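PDB 3OT6: enoyl-CoA hydratase/isomerase family protein from Pseudomonas syringae pv. tomato, which probably acts on acyl-CoA thioesters as a hydratase or isomerase of the crotonase family, its exact substrate and reaction being unassigned. Local coordinates for residues 15-29 and 49-63. Numbering follows the deposited sequence.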
# COMPACT_ATOMS: atom_id res chain seq x y z
N GLY A 15 -0.47 15.66 15.06
CA GLY A 15 -1.53 15.23 14.11
C GLY A 15 -1.13 14.35 12.90
O GLY A 15 -1.91 14.19 11.96
N VAL A 16 0.09 13.81 12.93
CA VAL A 16 0.55 12.81 11.98
C VAL A 16 0.82 11.51 12.69
O VAL A 16 1.63 11.49 13.62
CB VAL A 16 1.82 13.26 11.26
CG1 VAL A 16 2.31 12.16 10.35
CG2 VAL A 16 1.58 14.62 10.45
N ALA A 17 0.17 10.42 12.26
CA ALA A 17 0.44 9.08 12.82
C ALA A 17 1.34 8.31 11.85
O ALA A 17 0.91 7.99 10.72
CB ALA A 17 -0.86 8.32 13.10
N THR A 18 2.58 8.04 12.25
CA THR A 18 3.51 7.25 11.47
C THR A 18 3.28 5.80 11.84
O THR A 18 3.37 5.45 13.03
CB THR A 18 4.95 7.63 11.73
OG1 THR A 18 5.16 9.01 11.42
CG2 THR A 18 5.86 6.83 10.83
N LEU A 19 2.94 4.98 10.82
CA LEU A 19 2.82 3.50 10.91
C LEU A 19 4.05 2.89 10.27
O LEU A 19 4.29 3.05 9.05
CB LEU A 19 1.54 3.03 10.25
CG LEU A 19 0.23 3.24 11.08
CD1 LEU A 19 -0.02 4.69 11.52
CD2 LEU A 19 -0.99 2.73 10.40
N THR A 20 4.90 2.29 11.10
CA THR A 20 6.18 1.80 10.60
C THR A 20 6.09 0.29 10.52
O THR A 20 5.86 -0.35 11.56
CB THR A 20 7.35 2.18 11.47
OG1 THR A 20 7.40 3.61 11.57
CG2 THR A 20 8.63 1.70 10.82
N LEU A 21 6.15 -0.27 9.32
CA LEU A 21 6.12 -1.70 9.21
C LEU A 21 7.52 -2.17 9.48
O LEU A 21 8.48 -1.57 8.98
CB LEU A 21 5.69 -2.11 7.81
CG LEU A 21 5.73 -3.59 7.41
CD1 LEU A 21 4.94 -4.55 8.35
CD2 LEU A 21 5.31 -3.74 5.95
N ASN A 22 7.64 -3.21 10.28
CA ASN A 22 8.93 -3.80 10.58
C ASN A 22 8.82 -5.33 10.84
O ASN A 22 8.62 -5.79 11.98
CB ASN A 22 9.54 -3.04 11.76
CG ASN A 22 10.87 -3.60 12.19
OD1 ASN A 22 11.51 -4.37 11.46
ND2 ASN A 22 11.27 -3.25 13.39
N ASN A 23 8.93 -6.10 9.76
CA ASN A 23 8.74 -7.54 9.82
C ASN A 23 9.89 -8.30 9.12
O ASN A 23 9.90 -8.42 7.89
CB ASN A 23 7.40 -7.90 9.17
CG ASN A 23 7.12 -9.40 9.21
OD1 ASN A 23 7.49 -10.06 10.17
ND2 ASN A 23 6.46 -9.93 8.18
N GLY A 24 10.86 -8.79 9.88
CA GLY A 24 11.97 -9.51 9.28
C GLY A 24 12.74 -8.77 8.18
O GLY A 24 12.75 -7.56 8.13
N LYS A 25 13.35 -9.51 7.27
CA LYS A 25 14.29 -8.95 6.29
C LYS A 25 13.63 -8.08 5.20
O LYS A 25 14.21 -7.10 4.77
CB LYS A 25 15.06 -10.14 5.63
CG LYS A 25 16.53 -9.88 5.17
CD LYS A 25 17.60 -10.31 6.26
CE LYS A 25 18.76 -9.25 6.31
NZ LYS A 25 19.89 -9.59 7.21
N VAL A 26 12.42 -8.43 4.76
CA VAL A 26 11.82 -7.77 3.57
C VAL A 26 10.41 -7.19 3.80
O VAL A 26 9.66 -6.92 2.82
CB VAL A 26 11.75 -8.77 2.36
CG1 VAL A 26 13.18 -9.07 1.80
CG2 VAL A 26 11.00 -10.06 2.74
N ASN A 27 10.05 -7.04 5.08
CA ASN A 27 8.73 -6.61 5.48
C ASN A 27 7.60 -7.42 4.80
O ASN A 27 6.63 -6.85 4.30
CB ASN A 27 8.54 -5.12 5.19
CG ASN A 27 9.22 -4.21 6.23
OD1 ASN A 27 9.45 -4.60 7.36
ND2 ASN A 27 9.46 -2.95 5.85
N ALA A 28 7.70 -8.74 4.79
CA ALA A 28 6.62 -9.52 4.21
C ALA A 28 5.27 -9.16 4.86
O ALA A 28 5.21 -8.81 6.03
CB ALA A 28 6.91 -11.02 4.33
N ILE A 29 4.20 -9.24 4.08
CA ILE A 29 2.87 -9.00 4.55
C ILE A 29 2.35 -10.36 4.99
O ILE A 29 2.01 -11.20 4.16
CB ILE A 29 1.99 -8.35 3.45
CG1 ILE A 29 2.68 -7.13 2.82
CG2 ILE A 29 0.60 -7.96 3.98
CD1 ILE A 29 3.15 -6.02 3.83
N ALA A 49 -5.90 11.36 12.67
CA ALA A 49 -4.59 11.81 12.23
C ALA A 49 -4.37 11.67 10.71
O ALA A 49 -4.89 10.73 10.09
CB ALA A 49 -3.50 11.05 13.03
N ILE A 50 -3.60 12.56 10.13
CA ILE A 50 -2.98 12.26 8.88
C ILE A 50 -2.03 11.03 9.04
O ILE A 50 -1.22 10.98 9.99
CB ILE A 50 -2.27 13.48 8.32
CG1 ILE A 50 -3.33 14.51 7.94
CG2 ILE A 50 -1.50 13.08 7.03
CD1 ILE A 50 -2.81 15.91 7.74
N VAL A 51 -2.18 10.01 8.18
CA VAL A 51 -1.42 8.75 8.37
C VAL A 51 -0.26 8.76 7.40
O VAL A 51 -0.42 9.20 6.26
CB VAL A 51 -2.26 7.49 8.10
CG1 VAL A 51 -1.36 6.25 8.02
CG2 VAL A 51 -3.40 7.27 9.20
N ILE A 52 0.92 8.38 7.90
CA ILE A 52 2.13 8.10 7.08
C ILE A 52 2.51 6.60 7.27
O ILE A 52 2.89 6.22 8.36
CB ILE A 52 3.34 8.90 7.50
CG1 ILE A 52 3.16 10.37 7.23
CG2 ILE A 52 4.55 8.52 6.64
CD1 ILE A 52 4.46 11.21 7.59
N VAL A 53 2.40 5.78 6.24
CA VAL A 53 2.81 4.39 6.32
C VAL A 53 4.21 4.35 5.71
O VAL A 53 4.45 4.92 4.65
CB VAL A 53 1.86 3.44 5.50
CG1 VAL A 53 2.35 1.98 5.54
CG2 VAL A 53 0.44 3.47 6.01
N THR A 54 5.15 3.69 6.39
CA THR A 54 6.53 3.56 5.91
C THR A 54 7.10 2.19 6.32
O THR A 54 6.47 1.44 7.05
CB THR A 54 7.45 4.78 6.42
OG1 THR A 54 8.64 4.85 5.60
CG2 THR A 54 7.86 4.64 7.91
N GLY A 55 8.28 1.85 5.84
CA GLY A 55 8.85 0.56 6.17
C GLY A 55 10.19 0.69 6.90
O GLY A 55 10.34 1.54 7.78
N GLN A 56 11.16 -0.14 6.53
CA GLN A 56 12.50 -0.06 7.09
C GLN A 56 13.45 0.55 6.06
O GLN A 56 13.09 0.69 4.88
CB GLN A 56 12.95 -1.46 7.54
CG GLN A 56 12.21 -1.95 8.81
CD GLN A 56 12.31 -0.91 9.94
OE1 GLN A 56 13.41 -0.52 10.35
NE2 GLN A 56 11.17 -0.44 10.42
N PRO A 57 14.65 0.94 6.48
CA PRO A 57 15.49 1.52 5.41
C PRO A 57 15.68 0.55 4.26
O PRO A 57 15.86 -0.65 4.49
CB PRO A 57 16.82 1.77 6.12
CG PRO A 57 16.40 2.03 7.57
CD PRO A 57 15.30 0.99 7.80
N GLY A 58 15.60 1.08 3.04
CA GLY A 58 15.79 0.34 1.83
C GLY A 58 14.60 -0.51 1.43
O GLY A 58 14.63 -1.11 0.36
N ILE A 59 13.56 -0.60 2.25
CA ILE A 59 12.42 -1.44 1.89
C ILE A 59 11.03 -1.03 2.49
O ILE A 59 10.87 -0.98 3.73
CB ILE A 59 12.71 -2.93 2.20
CG1 ILE A 59 11.57 -3.80 1.73
CG2 ILE A 59 12.94 -3.14 3.68
CD1 ILE A 59 11.97 -4.73 0.63
N LEU A 60 10.05 -0.80 1.60
CA LEU A 60 8.64 -0.72 2.01
C LEU A 60 8.09 -2.11 2.34
O LEU A 60 7.70 -2.39 3.52
CB LEU A 60 7.76 -0.00 0.97
CG LEU A 60 6.25 0.01 1.34
CD1 LEU A 60 6.06 0.67 2.71
CD2 LEU A 60 5.38 0.72 0.24
N SER A 61 8.07 -2.98 1.33
CA SER A 61 7.68 -4.36 1.55
C SER A 61 7.92 -5.14 0.28
O SER A 61 7.70 -4.62 -0.81
CB SER A 61 6.23 -4.48 1.96
OG SER A 61 5.83 -5.82 1.96
N GLY A 62 8.37 -6.39 0.42
CA GLY A 62 8.66 -7.26 -0.72
C GLY A 62 7.41 -8.06 -1.05
O GLY A 62 7.44 -8.91 -1.93
N GLY A 63 6.30 -7.81 -0.35
CA GLY A 63 5.04 -8.46 -0.70
C GLY A 63 4.56 -9.44 0.35
O GLY A 63 5.12 -9.48 1.45
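Strands 16-21 and 50-54 are the parallel pair of a beta-alpha-beta unit in the crotonase fold, joined through helix 31-46. Val-16 pairs with Ile-50, and the ladder runs on to Thr-20 beside Thr-54; its last backbone bond goes from Leu-21 N to Thr-54 O (2.9 Å). On one face Val-16 CG1, swung anti to the backbone N (chi1 176°), meets Ile-52 CD1 at 3.6 Å, and helix 186-197 packs over both. On the other, Leu-19 CD1 reaches Val-51 CG1 under helix 31-46. Thr-54 lays its methyl CG2 beside Thr-20 OG1, while its own hydroxyl bonds to Ala-100 O in the next strand.

Past the strands, the side chain of Gln-56 bends back at chi2 (-53°) and crosses Asn-22, their amide planes 32° apart. Its NE2 donates a long bond of 3.3 Å to Leu-21 O, arriving from above the carbonyl plane.

Farther on, 26-29 and 59-63 meet again around Asn-27. Its ND2 gives a hydrogen bond to Leu-60 O (3.0 Å), and its OD1 receives Asn-23 N (2.9 Å) in the carbonyl plane. The backbone O of Asn-27 takes the hydroxyl of Ser-61 at 2.7 Å; that same OG accepts Gly-63 N, forming an ST turn. Backbone hydrogen bonds from Gly-62 N to Val-26 O and from Ile-29 N to Gly-63 O, each 2.8 Å, lie on either side in sequence.

With both ends of its amide engaged, buried Asn-27 has its flip fixed, and Ser-61 OG binds Asn-27 O across the contact while accepting Gly-63 N from its own segment, which fixes the direction of its hydroxyl.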